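Local coordinates for uncharacterized protein (Legionella longbeachae NSW150, PDB 4JZA) that probably hydrolyses the 3-phosphate of phosphatidylinositol 3-phosphate, acting as a phosphoinositide phosphatase on lipids of the infected host cell, at residues A202-L207 with K285-G290; R527-S532 with K557-I562. All blocks are in the same frame, centred on the assembly; numbering follows the deposited sequence.

Contact 1 of 2, residues A202-L207 with K285-G290; sequences AYFCNL and KKFLTG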
loop_
_atom_site.group_PDB
_atom_site.type_symbol
_atom_site.label_atom_id
_atom_site.label_comp_id
_atom_site.label_asym_id
_atom_site.label_seq_id
_atom_site.Cartn_x
_atom_site.Cartn_y
_atom_site.Cartn_z
ATOM N N ALA A 202 -2.445 -13.303 23.273
ATOM C CA ALA A 202 -3.753 -13.903 23.313
ATOM C C ALA A 202 -4.411 -13.696 24.689
ATOM O O ALA A 202 -5.645 -13.453 24.773
ATOM C CB ALA A 202 -3.696 -15.373 22.978
ATOM N N TYR A 203 -3.606 -13.786 25.757
ATOM C CA TYR A 203 -4.140 -13.648 27.121
ATOM C C TYR A 203 -4.876 -12.323 27.261
ATOM O O TYR A 203 -6.054 -12.302 27.537
ATOM C CB TYR A 203 -3.042 -13.772 28.192
ATOM C CG TYR A 203 -3.564 -13.748 29.617
ATOM C CD1 TYR A 203 -4.098 -14.885 30.176
ATOM C CD2 TYR A 203 -3.521 -12.630 30.386
ATOM C CE1 TYR A 203 -4.581 -14.919 31.458
ATOM C CE2 TYR A 203 -4.022 -12.641 31.680
ATOM C CZ TYR A 203 -4.544 -13.799 32.219
ATOM O OH TYR A 203 -5.075 -13.880 33.500
ATOM N N PHE A 204 -4.191 -11.225 27.017
ATOM C CA PHE A 204 -4.768 -9.914 27.262
ATOM C C PHE A 204 -5.837 -9.559 26.242
ATOM O O PHE A 204 -6.819 -8.908 26.570
ATOM C CB PHE A 204 -3.673 -8.832 27.271
ATOM C CG PHE A 204 -2.771 -8.876 28.476
ATOM C CD1 PHE A 204 -3.224 -8.456 29.716
ATOM C CD2 PHE A 204 -1.461 -9.322 28.373
ATOM C CE1 PHE A 204 -2.384 -8.500 30.830
ATOM C CE2 PHE A 204 -0.615 -9.354 29.474
ATOM C CZ PHE A 204 -1.075 -8.948 30.702
ATOM N N CYS A 205 -5.664 -9.966 24.995
ATOM C CA CYS A 205 -6.652 -9.579 23.962
ATOM C C CYS A 205 -7.945 -10.364 24.094
ATOM O O CYS A 205 -8.961 -9.932 23.596
ATOM C CB CYS A 205 -6.086 -9.680 22.523
ATOM S SG CYS A 205 -4.789 -8.456 22.185
ATOM N N ASN A 206 -7.922 -11.497 24.787
ATOM C CA ASN A 206 -9.156 -12.279 24.993
ATOM C C ASN A 206 -9.716 -12.226 26.398
ATOM O O ASN A 206 -10.754 -12.826 26.678
ATOM C CB ASN A 206 -8.922 -13.710 24.582
ATOM C CG ASN A 206 -8.678 -13.819 23.098
ATOM O OD1 ASN A 206 -9.608 -13.721 22.321
ATOM N ND2 ASN A 206 -7.423 -13.966 22.703
ATOM N N LEU A 207 -9.057 -11.462 27.261
ATOM C CA LEU A 207 -9.435 -11.372 28.658
ATOM C C LEU A 207 -10.915 -11.071 28.798
ATOM O O LEU A 207 -11.416 -10.074 28.260
ATOM C CB LEU A 207 -8.643 -10.256 29.343
ATOM C CG LEU A 207 -8.644 -10.226 30.866
ATOM C CD1 LEU A 207 -7.859 -11.413 31.410
ATOM C CD2 LEU A 207 -8.069 -8.899 31.340
ATOM N N LYS A 285 3.845 -15.645 34.916
ATOM C CA LYS A 285 3.658 -15.320 36.361
ATOM C C LYS A 285 4.658 -14.268 36.786
ATOM O O LYS A 285 4.299 -13.284 37.430
ATOM C CB LYS A 285 3.830 -16.573 37.258
ATOM C CG LYS A 285 3.501 -16.411 38.750
ATOM C CD LYS A 285 4.390 -17.323 39.606
ATOM C CE LYS A 285 3.869 -17.634 41.026
ATOM N NZ LYS A 285 2.391 -17.790 41.146
ATOM N N LYS A 286 5.911 -14.492 36.396
ATOM C CA LYS A 286 6.999 -13.592 36.714
ATOM C C LYS A 286 6.840 -12.270 35.975
ATOM O O LYS A 286 7.091 -11.217 36.541
ATOM C CB LYS A 286 8.338 -14.240 36.373
ATOM C CG LYS A 286 9.468 -13.919 37.338
ATOM C CD LYS A 286 10.364 -12.771 36.860
ATOM C CE LYS A 286 11.278 -13.168 35.701
ATOM N NZ LYS A 286 12.335 -14.141 36.097
ATOM N N PHE A 287 6.405 -12.317 34.721
ATOM C CA PHE A 287 6.199 -11.087 33.959
ATOM C C PHE A 287 5.180 -10.165 34.633
ATOM O O PHE A 287 5.409 -8.963 34.790
ATOM C CB PHE A 287 5.708 -11.422 32.558
ATOM C CG PHE A 287 5.324 -10.214 31.726
ATOM C CD1 PHE A 287 6.290 -9.440 31.141
ATOM C CD2 PHE A 287 3.975 -9.873 31.519
ATOM C CE1 PHE A 287 5.934 -8.344 30.365
ATOM C CE2 PHE A 287 3.613 -8.780 30.756
ATOM C CZ PHE A 287 4.593 -8.018 30.164
ATOM N N LEU A 288 4.061 -10.754 35.052
ATOM C CA LEU A 288 2.919 -9.989 35.539
ATOM C C LEU A 288 3.249 -9.152 36.732
ATOM O O LEU A 288 2.762 -8.056 36.867
ATOM C CB LEU A 288 1.762 -10.928 35.891
ATOM C CG LEU A 288 1.049 -11.563 34.707
ATOM C CD1 LEU A 288 -0.015 -12.580 35.176
ATOM C CD2 LEU A 288 0.440 -10.494 33.819
ATOM N N THR A 289 4.029 -9.697 37.649
ATOM C CA THR A 289 4.377 -8.985 38.896
ATOM C C THR A 289 5.703 -8.325 38.751
ATOM O O THR A 289 6.220 -7.834 39.698
ATOM C CB THR A 289 4.466 -9.950 40.098
ATOM O OG1 THR A 289 5.218 -11.104 39.702
ATOM C CG2 THR A 289 3.059 -10.397 40.565
ATOM N N GLY A 290 6.274 -8.356 37.562
ATOM C CA GLY A 290 7.563 -7.734 37.304
ATOM C C GLY A 290 7.424 -6.252 37.028
ATOM O O GLY A 290 6.441 -5.626 37.394
#
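Phe204 reaches out from helix 198-206 to meet Leu288 and Phe287 near the end of helix 274-288. All of the contact across the two segments is apolar. The closest pair is Phe204 CZ and Leu288 CD2, 3.8 Å apart. The two side chains run past each other in opposite directions. Phe204 has CG anti to its carbonyl carbon (chi1 -71°), and this sends the far edge of the ring, CZ and CE2, to helix 274-288. Phe287 adds a looser ring-to-ring touch, with its CE2 4.5 Å from Phe204 CE2. The two rings meet obliquely. Backbones stay well apart: the nearest CA atoms, those of Phe204 and Leu288, are 11.3 Å from each other. Only 113 Å² is buried in all, so side-chain ends carry the contact.

Segment 202-207 belongs to the phosphoinositide phosphatase insertion domain. Here the domain is a bundle of helices, and no strand lies between the two segments.

Other aromatic rings hold Phe204 in place. Tyr203 CD2 lies 4.1 Å above one face of its ring, over the centre, and Trp192 packs against it edge-to-face. Helix 214-234 packs against both segments: its Phe221 touches Leu288, and its Val217 touches Tyr203.

Hydrogen bonds stay within each segment or go to other parts of the domain. Asn206 ND2 folds back onto Ala202 O at 2.8 Å, with an N-H...O angle of 155°. The same carbonyl accepts Asn206 N at 3.0 Å, so two donors of one residue share it. On the other helix, Leu288 O receives a bond from Tyr214 OH.

Contact 2 of 2, residues R527-S532 with K557-I562; sequences RELFLS and KAIELI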
loop_
_atom_site.group_PDB
_atom_site.type_symbol
_atom_site.label_atom_id
_atom_site.label_comp_id
_atom_site.label_asym_id
_atom_site.label_seq_id
_atom_site.Cartn_x
_atom_site.Cartn_y
_atom_site.Cartn_z
ATOM N N ARG A 527 -1.537 -22.405 -22.136
ATOM C CA ARG A 527 -2.172 -23.557 -21.559
ATOM C C ARG A 527 -2.825 -23.116 -20.262
ATOM O O ARG A 527 -4.009 -23.447 -20.018
ATOM C CB ARG A 527 -1.191 -24.683 -21.318
ATOM C CG ARG A 527 -1.768 -25.841 -20.507
ATOM C CD ARG A 527 -0.885 -27.081 -20.622
ATOM N NE ARG A 527 -1.279 -28.113 -19.678
ATOM C CZ ARG A 527 -0.957 -28.140 -18.390
ATOM N NH1 ARG A 527 -0.207 -27.185 -17.849
ATOM N NH2 ARG A 527 -1.398 -29.140 -17.628
ATOM N N GLU A 528 -2.083 -22.343 -19.452
ATOM C CA GLU A 528 -2.621 -21.821 -18.198
ATOM C C GLU A 528 -3.896 -20.976 -18.330
ATOM O O GLU A 528 -4.771 -21.048 -17.484
ATOM C CB GLU A 528 -1.567 -20.999 -17.463
ATOM C CG GLU A 528 -0.391 -21.822 -16.999
ATOM C CD GLU A 528 -0.735 -22.952 -16.047
ATOM O OE1 GLU A 528 -1.609 -22.826 -15.218
ATOM O OE2 GLU A 528 -0.098 -23.986 -16.073
ATOM N N LEU A 529 -3.966 -20.144 -19.349
ATOM C CA LEU A 529 -5.062 -19.256 -19.493
ATOM C C LEU A 529 -6.246 -20.064 -19.900
ATOM O O LEU A 529 -7.374 -19.769 -19.466
ATOM C CB LEU A 529 -4.758 -18.200 -20.542
ATOM C CG LEU A 529 -3.643 -17.220 -20.174
ATOM C CD1 LEU A 529 -3.423 -16.305 -21.355
ATOM C CD2 LEU A 529 -3.987 -16.388 -18.964
ATOM N N PHE A 530 -5.993 -21.086 -20.730
ATOM C CA PHE A 530 -7.057 -22.006 -21.126
ATOM C C PHE A 530 -7.543 -22.872 -19.976
ATOM O O PHE A 530 -8.746 -23.033 -19.790
ATOM C CB PHE A 530 -6.645 -22.889 -22.294
ATOM C CG PHE A 530 -6.969 -22.298 -23.617
ATOM C CD1 PHE A 530 -8.234 -22.365 -24.098
ATOM C CD2 PHE A 530 -6.001 -21.662 -24.369
ATOM C CE1 PHE A 530 -8.545 -21.805 -25.309
ATOM C CE2 PHE A 530 -6.293 -21.102 -25.592
ATOM C CZ PHE A 530 -7.574 -21.183 -26.069
ATOM N N LEU A 531 -6.633 -23.415 -19.179
ATOM C CA LEU A 531 -7.067 -24.118 -18.000
ATOM C C LEU A 531 -7.878 -23.224 -17.127
ATOM O O LEU A 531 -8.921 -23.650 -16.700
ATOM C CB LEU A 531 -5.899 -24.627 -17.207
ATOM C CG LEU A 531 -5.131 -25.731 -17.923
ATOM C CD1 LEU A 531 -3.952 -26.035 -17.045
ATOM C CD2 LEU A 531 -5.971 -26.984 -18.156
ATOM N N SER A 532 -7.444 -21.980 -16.865
ATOM C CA SER A 532 -8.167 -21.133 -15.910
ATOM C C SER A 532 -9.524 -20.699 -16.514
ATOM O O SER A 532 -10.549 -20.714 -15.834
ATOM C CB SER A 532 -7.283 -19.973 -15.355
ATOM O OG SER A 532 -7.075 -18.929 -16.284
ATOM N N LYS A 557 -5.280 -12.059 -12.563
ATOM C CA LYS A 557 -6.724 -12.118 -12.567
ATOM C C LYS A 557 -7.320 -11.289 -13.693
ATOM O O LYS A 557 -8.298 -11.681 -14.303
ATOM C CB LYS A 557 -7.265 -11.640 -11.227
ATOM C CG LYS A 557 -8.761 -11.800 -11.072
ATOM C CD LYS A 557 -9.167 -13.249 -11.206
ATOM C CE LYS A 557 -10.672 -13.381 -11.222
ATOM N NZ LYS A 557 -11.081 -14.757 -11.591
ATOM N N ALA A 558 -6.740 -10.130 -13.949
ATOM C CA ALA A 558 -7.184 -9.287 -15.042
ATOM C C ALA A 558 -6.981 -9.993 -16.367
ATOM O O ALA A 558 -7.791 -9.884 -17.262
ATOM C CB ALA A 558 -6.445 -7.968 -15.031
ATOM N N ILE A 559 -5.866 -10.692 -16.493
ATOM C CA ILE A 559 -5.575 -11.453 -17.694
ATOM C C ILE A 559 -6.566 -12.594 -17.927
ATOM O O ILE A 559 -6.960 -12.848 -19.053
ATOM C CB ILE A 559 -4.109 -11.924 -17.707
ATOM C CG1 ILE A 559 -3.195 -10.741 -17.982
ATOM C CG2 ILE A 559 -3.867 -12.981 -18.765
ATOM C CD1 ILE A 559 -1.790 -10.937 -17.481
ATOM N N GLU A 560 -6.958 -13.279 -16.862
ATOM C CA GLU A 560 -7.938 -14.342 -16.973
ATOM C C GLU A 560 -9.271 -13.802 -17.447
ATOM O O GLU A 560 -9.935 -14.405 -18.273
ATOM C CB GLU A 560 -8.141 -15.027 -15.628
ATOM C CG GLU A 560 -9.196 -16.123 -15.656
ATOM C CD GLU A 560 -10.569 -15.662 -15.202
ATOM O OE1 GLU A 560 -10.665 -14.996 -14.163
ATOM O OE2 GLU A 560 -11.564 -15.978 -15.875
ATOM N N LEU A 561 -9.660 -12.658 -16.906
ATOM C CA LEU A 561 -10.923 -12.035 -17.256
ATOM C C LEU A 561 -10.984 -11.621 -18.708
ATOM O O LEU A 561 -12.000 -11.776 -19.356
ATOM C CB LEU A 561 -11.189 -10.829 -16.368
ATOM C CG LEU A 561 -11.443 -11.150 -14.903
ATOM C CD1 LEU A 561 -11.753 -9.878 -14.147
ATOM C CD2 LEU A 561 -12.574 -12.143 -14.761
ATOM N N ILE A 562 -9.889 -11.081 -19.211
ATOM C CA ILE A 562 -9.800 -10.714 -20.610
ATOM C C ILE A 562 -9.899 -12.000 -21.455
ATOM O O ILE A 562 -10.657 -12.054 -22.461
ATOM C CB ILE A 562 -8.455 -10.004 -20.849
ATOM C CG1 ILE A 562 -8.553 -8.526 -20.446
ATOM C CG2 ILE A 562 -8.004 -10.107 -22.282
ATOM C CD1 ILE A 562 -7.207 -7.936 -20.156
#
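Leu529 and Ile559 meet at a slant through one methyl each, Leu529 CD2 and Ile559 CG2, at 3.4 Å. One turn further on, Ser532 OG rests against the aliphatic part of Glu560, 3.6 Å from its CG and 4.1 Å from its CB. The helices come close, with the CA atoms of Leu529 and Glu560 6.2 Å apart.

Glu560 has CG anti to its backbone N (chi1 178°), then bends at chi2 (-96°). The bend carries its carboxylate to Lys557, whose NZ forms a salt bridge with Glu560 OE1 at 2.6 Å. Glu560 OE2 is bonded to Thr564 OG1, so both carboxylate oxygens have partners on its own helix.

Further out, Phe530 packs edge-to-face with His563, and helix 501-513 lies against Phe530 and Leu531. A CX5R sequence, probably the cysteine phosphatase P-loop, runs from the end of strand 545-549 into the start of helix 556-574. The contact thus packs helix 524-542, which precedes the strand, against the helix that begins at this loop's end.

No hydrogen bond spans the two segments. The contact rests on van der Waals touching: a methyl pair, and a hydroxyl against aliphatic carbons. The charge of Glu560 is met within its helix.

The two contacts belong to different parts of one long chain. Their centres are about 50 Å apart and their nearest atoms about 33 Å, so they do not touch. Both segments of contact 1 precede those of contact 2 in the sequence. Contact 1 lies in the helical insertion domain, whereas contact 2 joins helices that flank strand 545-549 in the sequence, a strand inside the large mixed sheet. The probable active site is the CX5R loop that leads from that strand into helix 556-574, so segment 557-562 starts immediately after it. Contact 1 is remote from this loop. Both contacts are buried.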